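Local coordinates for tail spike protein (Acinetobacter phage vB_AbaP_AS12, PDB 6EU4), which probably recognises and cleaves the capsular polysaccharide of Acinetobacter baumannii during phage adsorption, as tailspikes of this kind do, at residues Asn86-Pro91 and Lys118-Gly123; Lys111-Gly116 and Val129-Asn134; Thr477-Leu482 and Asn496-Gln501; Val522-Ser527 and Asn535-Phe540. All coordinates share one frame; numbering follows the deposited sequence.

Interaction 1 of 4, residues Asn86-Pro91 and Lys118-Gly123; sequences NNTVSP and KVRLNG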
loop_
_atom_site.group_PDB
_atom_site.type_symbol
_atom_site.label_atom_id
_atom_site.label_comp_id
_atom_site.label_asym_id
_atom_site.label_seq_id
_atom_site.Cartn_x
_atom_site.Cartn_y
_atom_site.Cartn_z
ATOM N N ASN A 86 -27.364 -15.062 26.925
ATOM C CA ASN A 86 -26.266 -15.072 25.972
ATOM C C ASN A 86 -25.071 -14.283 26.494
ATOM O O ASN A 86 -24.383 -13.592 25.738
ATOM C CB ASN A 86 -26.717 -14.544 24.613
ATOM C CG ASN A 86 -27.795 -15.392 23.997
ATOM O OD1 ASN A 86 -27.701 -16.621 23.958
ATOM N ND2 ASN A 86 -28.845 -14.741 23.522
ATOM N N ASN A 87 -24.830 -14.410 27.804
ATOM C CA ASN A 87 -23.615 -13.913 28.451
ATOM C C ASN A 87 -23.355 -12.447 28.132
ATOM O O ASN A 87 -22.212 -12.033 27.921
ATOM C CB ASN A 87 -22.398 -14.751 28.053
ATOM C CG ASN A 87 -21.196 -14.513 28.972
ATOM O OD1 ASN A 87 -21.346 -14.323 30.177
ATOM N ND2 ASN A 87 -20.005 -14.511 28.395
ATOM N N THR A 88 -24.419 -11.650 28.112
ATOM C CA THR A 88 -24.314 -10.221 27.832
ATOM C C THR A 88 -25.015 -9.427 28.921
ATOM O O THR A 88 -26.150 -9.745 29.280
ATOM C CB THR A 88 -24.937 -9.909 26.484
ATOM O OG1 THR A 88 -24.305 -10.711 25.486
ATOM C CG2 THR A 88 -24.761 -8.434 26.147
ATOM N N VAL A 89 -24.351 -8.388 29.438
ATOM C CA VAL A 89 -24.931 -7.508 30.451
ATOM C C VAL A 89 -24.583 -6.066 30.111
ATOM O O VAL A 89 -23.758 -5.781 29.240
ATOM C CB VAL A 89 -24.441 -7.809 31.890
ATOM C CG1 VAL A 89 -24.812 -9.223 32.318
ATOM C CG2 VAL A 89 -22.948 -7.564 31.995
ATOM N N SER A 90 -25.202 -5.153 30.857
ATOM C CA SER A 90 -24.963 -3.723 30.792
ATOM C C SER A 90 -24.562 -3.207 32.174
ATOM O O SER A 90 -24.916 -3.815 33.183
ATOM C CB SER A 90 -26.220 -2.990 30.315
ATOM O OG SER A 90 -26.613 -3.443 29.023
ATOM N N PRO A 91 -23.827 -2.099 32.256
ATOM C CA PRO A 91 -23.491 -1.550 33.582
ATOM C C PRO A 91 -24.708 -1.329 34.477
ATOM O O PRO A 91 -24.592 -1.425 35.705
ATOM C CB PRO A 91 -22.780 -0.235 33.235
ATOM C CG PRO A 91 -22.189 -0.489 31.892
ATOM C CD PRO A 91 -23.186 -1.340 31.171
ATOM N N LYS A 118 -19.946 -10.279 27.858
ATOM C CA LYS A 118 -19.969 -9.176 26.909
ATOM C C LYS A 118 -20.668 -7.997 27.572
ATOM O O LYS A 118 -21.695 -8.163 28.232
ATOM C CB LYS A 118 -20.707 -9.585 25.629
ATOM C CG LYS A 118 -20.812 -8.466 24.604
ATOM C CD LYS A 118 -21.486 -8.921 23.306
ATOM C CE LYS A 118 -21.534 -7.775 22.310
ATOM N NZ LYS A 118 -22.155 -8.213 21.025
ATOM N N VAL A 119 -20.098 -6.810 27.421
ATOM C CA VAL A 119 -20.607 -5.599 28.064
ATOM C C VAL A 119 -21.186 -4.695 26.992
ATOM O O VAL A 119 -20.468 -4.284 26.073
ATOM C CB VAL A 119 -19.510 -4.862 28.836
ATOM C CG1 VAL A 119 -20.060 -3.562 29.403
ATOM C CG2 VAL A 119 -18.991 -5.726 29.959
ATOM N N ARG A 120 -22.465 -4.354 27.138
ATOM C CA ARG A 120 -23.131 -3.395 26.273
ATOM C C ARG A 120 -23.233 -2.039 26.964
ATOM O O ARG A 120 -23.669 -1.948 28.119
ATOM C CB ARG A 120 -24.521 -3.896 25.891
ATOM C CG ARG A 120 -24.483 -5.043 24.876
ATOM C CD ARG A 120 -24.272 -4.541 23.433
ATOM N NE ARG A 120 -25.529 -3.979 22.937
ATOM C CZ ARG A 120 -25.786 -2.684 22.795
ATOM N NH1 ARG A 120 -24.853 -1.758 23.056
ATOM N NH2 ARG A 120 -26.995 -2.306 22.380
ATOM N N LEU A 121 -22.839 -0.992 26.255
ATOM C CA LEU A 121 -22.957 0.379 26.739
ATOM C C LEU A 121 -24.142 1.049 26.054
ATOM O O LEU A 121 -24.217 1.084 24.824
ATOM C CB LEU A 121 -21.667 1.153 26.466
ATOM C CG LEU A 121 -20.400 0.526 27.071
ATOM C CD1 LEU A 121 -19.162 1.383 26.773
ATOM C CD2 LEU A 121 -20.528 0.270 28.576
ATOM N N ASN A 122 -25.061 1.594 26.853
ATOM C CA ASN A 122 -26.355 2.040 26.348
ATOM C C ASN A 122 -26.615 3.523 26.560
ATOM O O ASN A 122 -27.749 3.982 26.376
ATOM C CB ASN A 122 -27.442 1.213 27.012
ATOM C CG ASN A 122 -27.191 -0.255 26.858
ATOM O OD1 ASN A 122 -26.808 -0.711 25.774
ATOM N ND2 ASN A 122 -27.370 -1.006 27.937
ATOM N N GLY A 123 -25.597 4.274 26.936
ATOM C CA GLY A 123 -25.724 5.700 27.143
ATOM C C GLY A 123 -24.425 6.185 27.744
ATOM O O GLY A 123 -23.409 5.498 27.653
#
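Three backbone hydrogen bonds join residues 86-91 to residues 118-123 as a short parallel pair, Thr-88 facing Lys-118 and Val-89 facing Val-119. Val-89 uses both its polar backbone atoms: its N gives to Lys-118 O at 2.9 Å, close to the C=O axis, and its O takes the N-H of Arg-120 at 171°. The bond from Lys-118 N to Asn-87 O is more bent, at 140°. Past the pairing, Ser-90 OG, anti to its carbonyl carbon (chi1 -60°), receives the in-plane N-H of Asn-122 ND2 at 2.8 Å. Pro-91 lays CD on Arg-120 O at 3.1 Å, while its CG meets Leu-121 CD2 at 3.8 Å, the two side chains crossing nearly at a right angle. On the face of Thr-88 and Lys-118, the methyl CG2 of Thr-88 rests on Arg-120 CG at 3.6 Å, and its OG1 turns back to Asn-86 O, donating from above the carbonyl plane. The second shell fixes the long chains: extended Lys-118 carries NZ to Glu-140 and to Glu-140 of the second subunit, whereas Arg-120, bent at chi2 and chi3, gives NH1 to Glu-140 O. Ser-90 OG also bonds Asn-86 of the third subunit. The lysine charge, held between carboxylates of two subunits, is thus probably well compensated, and the strand pair that opens the parallel coils is tied directly into the trimer interface.

Interaction 2 of 4, residues Lys111-Gly116 and Val129-Asn134; sequences KVLISG and VPVYYN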
loop_
_atom_site.group_PDB
_atom_site.type_symbol
_atom_site.label_atom_id
_atom_site.label_comp_id
_atom_site.label_asym_id
_atom_site.label_seq_id
_atom_site.Cartn_x
_atom_site.Cartn_y
_atom_site.Cartn_z
ATOM N N LYS A 111 -17.449 -3.606 37.915
ATOM C CA LYS A 111 -17.940 -4.967 38.122
ATOM C C LYS A 111 -18.259 -5.661 36.803
ATOM O O LYS A 111 -17.934 -6.843 36.632
ATOM C CB LYS A 111 -19.176 -4.949 39.019
ATOM C CG LYS A 111 -18.855 -4.680 40.484
ATOM C CD LYS A 111 -20.101 -4.534 41.299
ATOM C CE LYS A 111 -19.749 -4.260 42.751
ATOM N NZ LYS A 111 -20.953 -4.028 43.577
ATOM N N VAL A 112 -18.900 -4.964 35.861
ATOM C CA VAL A 112 -19.272 -5.680 34.639
ATOM C C VAL A 112 -18.051 -5.871 33.742
ATOM O O VAL A 112 -17.966 -6.872 33.026
ATOM C CB VAL A 112 -20.428 -5.006 33.870
ATOM C CG1 VAL A 112 -21.686 -4.926 34.743
ATOM C CG2 VAL A 112 -20.049 -3.652 33.334
ATOM N N LEU A 113 -17.075 -4.961 33.792
ATOM C CA LEU A 113 -15.894 -5.109 32.944
ATOM C C LEU A 113 -15.060 -6.334 33.299
ATOM O O LEU A 113 -14.338 -6.848 32.434
ATOM C CB LEU A 113 -15.014 -3.860 33.022
ATOM C CG LEU A 113 -15.619 -2.607 32.399
ATOM C CD1 LEU A 113 -14.628 -1.461 32.447
ATOM C CD2 LEU A 113 -16.080 -2.853 30.966
ATOM N N ILE A 114 -15.129 -6.813 34.532
ATOM C CA ILE A 114 -14.358 -7.994 34.923
ATOM C C ILE A 114 -15.257 -9.204 35.169
ATOM O O ILE A 114 -14.821 -10.180 35.770
ATOM C CB ILE A 114 -13.466 -7.707 36.140
ATOM C CG1 ILE A 114 -14.312 -7.327 37.361
ATOM C CG2 ILE A 114 -12.484 -6.629 35.779
ATOM C CD1 ILE A 114 -13.506 -7.239 38.661
ATOM N N SER A 115 -16.501 -9.164 34.690
ATOM C CA SER A 115 -17.469 -10.235 34.929
ATOM C C SER A 115 -17.292 -11.426 33.992
ATOM O O SER A 115 -17.849 -12.498 34.253
ATOM C CB SER A 115 -18.889 -9.710 34.734
ATOM O OG SER A 115 -19.075 -9.367 33.369
ATOM N N GLY A 116 -16.586 -11.249 32.887
ATOM C CA GLY A 116 -16.554 -12.260 31.853
ATOM C C GLY A 116 -17.702 -12.193 30.871
ATOM O O GLY A 116 -17.712 -12.965 29.897
ATOM N N VAL A 129 -13.390 7.652 39.042
ATOM C CA VAL A 129 -12.078 7.016 38.977
ATOM C C VAL A 129 -11.948 6.358 37.610
ATOM O O VAL A 129 -12.944 6.190 36.887
ATOM C CB VAL A 129 -11.888 5.986 40.117
ATOM C CG1 VAL A 129 -11.838 6.694 41.483
ATOM C CG2 VAL A 129 -12.990 4.948 40.104
ATOM N N PRO A 130 -10.735 5.984 37.214
ATOM C CA PRO A 130 -10.596 5.189 35.991
ATOM C C PRO A 130 -11.275 3.840 36.170
ATOM O O PRO A 130 -11.429 3.339 37.290
ATOM C CB PRO A 130 -9.073 5.029 35.832
ATOM C CG PRO A 130 -8.465 6.033 36.796
ATOM C CD PRO A 130 -9.443 6.135 37.906
ATOM N N VAL A 131 -11.647 3.228 35.045
ATOM C CA VAL A 131 -12.125 1.850 35.024
ATOM C C VAL A 131 -11.162 1.051 34.168
ATOM O O VAL A 131 -10.618 1.573 33.189
ATOM C CB VAL A 131 -13.572 1.732 34.510
ATOM C CG1 VAL A 131 -14.518 2.476 35.480
ATOM C CG2 VAL A 131 -13.730 2.281 33.084
ATOM N N TYR A 132 -10.908 -0.186 34.572
ATOM C CA TYR A 132 -9.925 -1.005 33.890
ATOM C C TYR A 132 -10.566 -2.254 33.301
ATOM O O TYR A 132 -11.635 -2.707 33.721
ATOM C CB TYR A 132 -8.775 -1.381 34.842
ATOM C CG TYR A 132 -9.154 -2.338 35.952
ATOM C CD1 TYR A 132 -9.167 -3.715 35.742
ATOM C CD2 TYR A 132 -9.507 -1.863 37.207
ATOM C CE1 TYR A 132 -9.525 -4.589 36.766
ATOM C CE2 TYR A 132 -9.860 -2.731 38.226
ATOM C CZ TYR A 132 -9.858 -4.086 37.992
ATOM O OH TYR A 132 -10.218 -4.950 38.989
ATOM N N TYR A 133 -9.894 -2.793 32.293
ATOM C CA TYR A 133 -10.245 -4.080 31.737
ATOM C C TYR A 133 -8.977 -4.910 31.632
ATOM O O TYR A 133 -7.870 -4.368 31.588
ATOM C CB TYR A 133 -10.929 -3.919 30.372
ATOM C CG TYR A 133 -10.088 -3.227 29.300
ATOM C CD1 TYR A 133 -9.965 -1.842 29.259
ATOM C CD2 TYR A 133 -9.446 -3.964 28.305
ATOM C CE1 TYR A 133 -9.208 -1.220 28.278
ATOM C CE2 TYR A 133 -8.684 -3.334 27.318
ATOM C CZ TYR A 133 -8.566 -1.969 27.313
ATOM O OH TYR A 133 -7.818 -1.341 26.336
ATOM N N ASN A 134 -9.148 -6.242 31.593
ATOM C CA ASN A 134 -8.017 -7.153 31.553
ATOM C C ASN A 134 -7.946 -7.785 30.185
ATOM O O ASN A 134 -7.427 -7.160 29.240
ATOM C CB ASN A 134 -8.121 -8.199 32.679
ATOM C CG ASN A 134 -8.206 -7.582 34.066
ATOM O OD1 ASN A 134 -9.098 -7.926 34.847
ATOM N ND2 ASN A 134 -7.269 -6.692 34.392
HETATM O O HOH W 1 -11.736 -7.393 31.646
#
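The Tyr-132 ring meets Ile-114 obliquely, with CE1 3.7 Å from the methyl CG2, and has Asn-134 OD1 in plane at its edge. Tyr-132 holds CG in the crowded position between backbone N and carbonyl carbon (chi1 69°), which swings the ring back to Ile-114 although its CB starts off away. CG2 of Ile-114 also lies 3.7 Å from Asn-134 OD1, so one methyl touches both ring and amide; the amide itself sends ND2 to Ile-180 O. Leu-113 spreads along the strand: CD1 sits 3.5 Å from Tyr-132 O and 3.9 Å from Val-131 CG2, crossing the valine near a right angle. Water 1 bridges the backbones, donating a hydrogen bond to Leu-113 O and accepting one from Asn-134 N, each at 2.8 Å. The chain leaves helix 106-113 at Ile-114, and Ser-115 directs both N and OG at Val-112 O, the hydroxyl lying on a lone pair at 2.8 Å. Strand 131-133 pairs in parallel with strand 175-179, whose Met-177 also touches Leu-113. Contact here is therefore greasy side chain against strand with one water as the polar link, satisfying a carbonyl at the helix end and the strand's amide as the helix packs against the first coils.

Interaction 3 of 4, residues Thr477-Leu482 and Asn496-Gln501; sequences TSAKSL and NAVLVQ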
loop_
_atom_site.group_PDB
_atom_site.type_symbol
_atom_site.label_atom_id
_atom_site.label_comp_id
_atom_site.label_asym_id
_atom_site.label_seq_id
_atom_site.Cartn_x
_atom_site.Cartn_y
_atom_site.Cartn_z
ATOM N N THR A 477 19.726 10.348 -24.763
ATOM C CA THR A 477 19.445 11.504 -23.916
ATOM C C THR A 477 19.461 12.783 -24.746
ATOM O O THR A 477 19.870 12.797 -25.911
ATOM C CB THR A 477 20.467 11.663 -22.785
ATOM O OG1 THR A 477 21.736 12.019 -23.340
ATOM C CG2 THR A 477 20.612 10.398 -21.973
ATOM N N SER A 478 19.028 13.876 -24.119
ATOM C CA SER A 478 19.069 15.190 -24.738
ATOM C C SER A 478 20.206 16.028 -24.144
ATOM O O SER A 478 20.708 15.754 -23.055
ATOM C CB SER A 478 17.730 15.903 -24.555
ATOM O OG SER A 478 16.715 15.229 -25.270
ATOM N N ALA A 479 20.609 17.060 -24.884
ATOM C CA ALA A 479 21.565 18.032 -24.369
ATOM C C ALA A 479 20.879 18.970 -23.376
ATOM O O ALA A 479 19.665 19.182 -23.423
ATOM C CB ALA A 479 22.169 18.843 -25.511
ATOM N N LYS A 480 21.672 19.538 -22.476
ATOM C CA LYS A 480 21.206 20.650 -21.649
ATOM C C LYS A 480 21.353 21.950 -22.427
ATOM O O LYS A 480 22.454 22.300 -22.856
ATOM C CB LYS A 480 21.978 20.727 -20.338
ATOM C CG LYS A 480 21.366 21.785 -19.347
ATOM C CD LYS A 480 22.062 21.746 -17.996
ATOM C CE LYS A 480 21.247 22.413 -16.883
ATOM N NZ LYS A 480 20.982 23.857 -17.109
ATOM N N SER A 481 20.245 22.667 -22.606
ATOM C CA SER A 481 20.247 23.885 -23.413
ATOM C C SER A 481 20.722 25.043 -22.550
ATOM O O SER A 481 20.128 25.328 -21.506
ATOM C CB SER A 481 18.854 24.173 -23.985
ATOM O OG SER A 481 18.920 25.209 -24.952
ATOM N N LEU A 482 21.795 25.706 -22.982
ATOM C CA LEU A 482 22.401 26.771 -22.199
ATOM C C LEU A 482 21.741 28.114 -22.469
ATOM O O LEU A 482 21.352 28.423 -23.599
ATOM C CB LEU A 482 23.893 26.881 -22.512
ATOM C CG LEU A 482 24.716 25.632 -22.208
ATOM C CD1 LEU A 482 26.095 25.752 -22.842
ATOM C CD2 LEU A 482 24.817 25.422 -20.708
ATOM N N ASN A 496 29.869 14.847 -16.054
ATOM C CA ASN A 496 29.852 14.462 -17.456
ATOM C C ASN A 496 28.485 14.816 -18.018
ATOM O O ASN A 496 27.478 14.273 -17.553
ATOM C CB ASN A 496 30.128 12.970 -17.587
ATOM C CG ASN A 496 31.457 12.574 -16.981
ATOM O OD1 ASN A 496 32.512 12.868 -17.520
ATOM N ND2 ASN A 496 31.408 11.891 -15.856
ATOM N N ALA A 497 28.442 15.714 -19.007
ATOM C CA ALA A 497 27.172 16.240 -19.504
ATOM C C ALA A 497 27.330 16.753 -20.932
ATOM O O ALA A 497 28.354 17.333 -21.284
ATOM C CB ALA A 497 26.661 17.386 -18.610
ATOM N N VAL A 498 26.273 16.596 -21.726
ATOM C CA VAL A 498 26.195 17.201 -23.054
ATOM C C VAL A 498 25.424 18.512 -22.963
ATOM O O VAL A 498 24.339 18.569 -22.363
ATOM C CB VAL A 498 25.524 16.254 -24.064
ATOM C CG1 VAL A 498 25.484 16.915 -25.439
ATOM C CG2 VAL A 498 26.249 14.891 -24.105
ATOM N N LEU A 499 25.982 19.554 -23.580
ATOM C CA LEU A 499 25.454 20.906 -23.605
ATOM C C LEU A 499 25.188 21.322 -25.044
ATOM O O LEU A 499 25.898 20.914 -25.975
ATOM C CB LEU A 499 26.449 21.895 -22.975
ATOM C CG LEU A 499 27.220 21.387 -21.744
ATOM C CD1 LEU A 499 28.304 22.361 -21.371
ATOM C CD2 LEU A 499 26.258 21.157 -20.592
ATOM N N VAL A 500 24.187 22.168 -25.231
ATOM C CA VAL A 500 23.956 22.806 -26.520
ATOM C C VAL A 500 23.836 24.303 -26.298
ATOM O O VAL A 500 23.184 24.752 -25.352
ATOM C CB VAL A 500 22.712 22.249 -27.257
ATOM C CG1 VAL A 500 21.431 22.414 -26.429
ATOM C CG2 VAL A 500 22.570 22.922 -28.614
ATOM N N GLN A 501 24.490 25.075 -27.155
ATOM C CA GLN A 501 24.297 26.525 -27.204
ATOM C C GLN A 501 23.778 26.848 -28.596
ATOM O O GLN A 501 24.542 26.862 -29.566
ATOM C CB GLN A 501 25.581 27.290 -26.901
ATOM C CG GLN A 501 25.400 28.808 -26.987
ATOM C CD GLN A 501 24.227 29.292 -26.175
ATOM O OE1 GLN A 501 23.119 29.426 -26.697
ATOM N NE2 GLN A 501 24.452 29.555 -24.892
HETATM O O HOH W 2 22.932 16.272 -21.271
HETATM O O HOH W 3 21.238 30.582 -25.318
#
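Side chains from residues 477-482 and 496-501 sort themselves onto two faces of a parallel pair. On the face of Ser-481 and Val-500, the valine does the touching: its CG1, in the crowded position between backbone N and carbonyl carbon (chi1 59°), reaches across to Ser-481 CA at 3.6 Å and to Ala-479 CB at 3.8 Å. Ala-479 also meets Val-498 CG1, which stands anti to its own backbone N, so the alanine methyl fits against two valine branches. On the face of Lys-480 and Leu-499, the two leucines cross obliquely, Leu-482 setting CD1 on Leu-499 CB at 3.9 Å. Lys-480 leads its chain outward to a cation-pi contact with Tyr-474 of the second subunit. At the far end, Gln-501 bends at chi2 (51°) and brings NE2 to 3.6 Å from Leu-482 CB; that amide nitrogen bonds Gly-483 O, while water 3 donates to both Leu-482 O and Gln-501 OE1.

The backbones are stitched by three nearly straight bonds. Lys-480 N meets Val-498 O on a lone pair at 2.8 Å, Val-500 N gives to Lys-480 O from above the carbonyl plane, and Leu-482 N points almost along the C=O axis of Val-500. Water 2 donates to Ser-478 O and Val-498 O, extending the link beyond the paired residues.

This is the parallel pair at one margin, within this chain, of a mixed six-stranded sheet otherwise antiparallel, and around Thr-477, Asn-496 and Ala-497 the sheet runs on into neighbouring subunits, consistent with an interlocked beta domain beyond the solenoid body of a trimeric tailspike.

Interaction 4 of 4, residues Val522-Ser527 and Asn535-Phe540; sequences VQQWSS and NAQLAF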
loop_
_atom_site.group_PDB
_atom_site.type_symbol
_atom_site.label_atom_id
_atom_site.label_comp_id
_atom_site.label_asym_id
_atom_site.label_seq_id
_atom_site.Cartn_x
_atom_site.Cartn_y
_atom_site.Cartn_z
ATOM N N VAL A 522 28.636 20.665 -26.983
ATOM C CA VAL A 522 29.805 20.484 -26.127
ATOM C C VAL A 522 29.589 19.240 -25.281
ATOM O O VAL A 522 28.543 19.091 -24.636
ATOM C CB VAL A 522 30.052 21.703 -25.218
ATOM C CG1 VAL A 522 31.277 21.460 -24.321
ATOM C CG2 VAL A 522 30.218 22.988 -26.041
ATOM N N GLN A 523 30.558 18.338 -25.299
ATOM C CA GLN A 523 30.613 17.247 -24.343
ATOM C C GLN A 523 31.544 17.686 -23.226
ATOM O O GLN A 523 32.721 17.952 -23.477
ATOM C CB GLN A 523 31.130 15.963 -24.978
ATOM C CG GLN A 523 31.432 14.841 -23.962
ATOM C CD GLN A 523 30.162 14.167 -23.468
ATOM O OE1 GLN A 523 29.394 13.602 -24.249
ATOM N NE2 GLN A 523 29.925 14.234 -22.165
ATOM N N GLN A 524 31.025 17.749 -22.003
ATOM C CA GLN A 524 31.865 17.958 -20.828
ATOM C C GLN A 524 32.107 16.623 -20.135
ATOM O O GLN A 524 31.198 15.799 -20.005
ATOM C CB GLN A 524 31.230 18.949 -19.847
ATOM C CG GLN A 524 32.042 19.085 -18.553
ATOM C CD GLN A 524 31.586 20.248 -17.714
ATOM O OE1 GLN A 524 31.718 21.392 -18.125
ATOM N NE2 GLN A 524 31.052 19.964 -16.522
ATOM N N TRP A 525 33.348 16.392 -19.733
ATOM C CA TRP A 525 33.685 15.288 -18.856
ATOM C C TRP A 525 34.168 15.843 -17.523
ATOM O O TRP A 525 34.706 16.953 -17.443
ATOM C CB TRP A 525 34.780 14.412 -19.452
ATOM C CG TRP A 525 34.407 13.589 -20.655
ATOM C CD1 TRP A 525 33.856 12.360 -20.641
ATOM C CD2 TRP A 525 34.616 13.922 -22.043
ATOM N NE1 TRP A 525 33.683 11.895 -21.925
ATOM C CE2 TRP A 525 34.140 12.838 -22.803
ATOM C CE3 TRP A 525 35.137 15.031 -22.709
ATOM C CZ2 TRP A 525 34.211 12.812 -24.199
ATOM C CZ3 TRP A 525 35.173 15.015 -24.100
ATOM C CH2 TRP A 525 34.722 13.914 -24.822
ATOM N N SER A 526 34.024 15.021 -16.484
ATOM C CA SER A 526 34.387 15.417 -15.131
ATOM C C SER A 526 34.706 14.187 -14.298
ATOM O O SER A 526 34.114 13.121 -14.480
ATOM C CB SER A 526 33.244 16.185 -14.467
ATOM O OG SER A 526 33.592 16.512 -13.144
ATOM N N SER A 527 35.582 14.366 -13.313
ATOM C CA SER A 527 35.657 13.378 -12.249
ATOM C C SER A 527 34.344 13.330 -11.472
ATOM O O SER A 527 33.838 12.247 -11.163
ATOM C CB SER A 527 36.831 13.688 -11.316
ATOM O OG SER A 527 36.874 15.066 -10.967
ATOM N N ASN A 535 38.423 18.038 -15.346
ATOM C CA ASN A 535 37.466 18.232 -16.429
ATOM C C ASN A 535 38.143 18.152 -17.787
ATOM O O ASN A 535 39.352 18.354 -17.934
ATOM C CB ASN A 535 36.740 19.579 -16.322
ATOM C CG ASN A 535 35.837 19.659 -15.107
ATOM O OD1 ASN A 535 36.242 20.140 -14.050
ATOM N ND2 ASN A 535 34.619 19.179 -15.251
ATOM N N ALA A 536 37.318 17.862 -18.784
ATOM C CA ALA A 536 37.694 17.979 -20.187
ATOM C C ALA A 536 36.453 18.377 -20.964
ATOM O O ALA A 536 35.328 18.083 -20.549
ATOM C CB ALA A 536 38.261 16.663 -20.719
ATOM N N GLN A 537 36.655 19.037 -22.101
ATOM C CA GLN A 537 35.545 19.394 -22.964
ATOM C C GLN A 537 35.935 19.178 -24.417
ATOM O O GLN A 537 37.070 19.453 -24.816
ATOM C CB GLN A 537 35.089 20.845 -22.758
ATOM C CG GLN A 537 34.483 21.127 -21.381
ATOM C CD GLN A 537 34.074 22.587 -21.214
ATOM O OE1 GLN A 537 34.676 23.479 -21.793
ATOM N NE2 GLN A 537 33.015 22.824 -20.445
ATOM N N LEU A 538 34.988 18.631 -25.176
ATOM C CA LEU A 538 35.030 18.547 -26.629
ATOM C C LEU A 538 33.943 19.470 -27.170
ATOM O O LEU A 538 32.760 19.276 -26.863
ATOM C CB LEU A 538 34.783 17.112 -27.089
ATOM C CG LEU A 538 34.479 16.876 -28.573
ATOM C CD1 LEU A 538 35.567 17.413 -29.480
ATOM C CD2 LEU A 538 34.243 15.382 -28.815
ATOM N N ALA A 539 34.341 20.477 -27.940
ATOM C CA ALA A 539 33.408 21.462 -28.483
ATOM C C ALA A 539 33.329 21.343 -29.997
ATOM O O ALA A 539 34.362 21.305 -30.682
ATOM C CB ALA A 539 33.816 22.884 -28.099
ATOM N N PHE A 540 32.086 21.278 -30.506
ATOM C CA PHE A 540 31.780 21.318 -31.929
ATOM C C PHE A 540 31.244 22.708 -32.257
ATOM O O PHE A 540 30.117 23.045 -31.879
ATOM C CB PHE A 540 30.741 20.262 -32.298
ATOM C CG PHE A 540 31.200 18.848 -32.089
ATOM C CD1 PHE A 540 31.875 18.180 -33.097
ATOM C CD2 PHE A 540 30.937 18.175 -30.907
ATOM C CE1 PHE A 540 32.300 16.875 -32.928
ATOM C CE2 PHE A 540 31.362 16.854 -30.739
ATOM C CZ PHE A 540 32.034 16.209 -31.750
HETATM O O HOH W 4 32.609 19.062 -13.077
#
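Trp-525 is the largest projection between strands 522-526 and 535-540. With CG anti to the carbonyl carbon (chi1 -70°), its indole leans across the neighbouring strand edge-on: CZ3 reaches Leu-538 CB at 3.7 Å, and CE3 packs against Ala-536 CB at 4.0 Å. Gln-523 CG, anti to its backbone N (chi1 170°), lies over one ring face 3.3 Å above the plane, offset toward the rim; the bend at chi2 then turns the amide so that NE2 holds Gln-524 O, and OE1 accepts from Trp-525 NE1 of the third subunit. On the reverse face, Val-522 fits a methyl, CG2, against Ala-539 CB at 4.1 Å, and Gln-524 and Gln-537 run side by side, amides nearly coplanar (28°), joined by NE2 of Gln-537 on a lone pair of Gln-524 OE1 at 3.0 Å. Gln-537 OE1 takes Arg-552. At the turn end, Asn-535 folds ND2 over to Trp-525 O at 3.1 Å, so this carbonyl takes both that nitrogen and Ala-536 N; Asn-535 OD1 bonds Ser-533 OG. Water 4 accepts from Ser-526 OG and the same ND2. Four backbone bonds underlie all this, the shortest from Trp-525 N to Ala-536 O at 2.7 Å. The two strands form an antiparallel hairpin between strands 496-501 and 547-554; Trp-525 NE1 bonds Gln-523 of the second subunit, and its ring meets Phe-540 of that subunit.

How the interactions relate
The contacts form two clusters on opposite sides of the centre of an elongated chain. Interactions 1 and 2 interleave in sequence, their centres 12 Å apart: helix 106-113 follows strand 88-89, packs Val-112 onto Val-119 and Pro-91, and Asn-87 ND2 lies 3.1 Å from Gly-116 O, a probable hydrogen bond. Interactions 3 and 4, centres 11 Å apart, belong to one sheet, joined by the pairing of strands 496-501 and 520-526 between them, with Ala-497 O 2.8 Å from Gln-524 N. About 74 Å separates the centres of interactions 1 and 3, with the parallel coils of the body between. All four reach the second subunit, so both regions take part in the trimer interface.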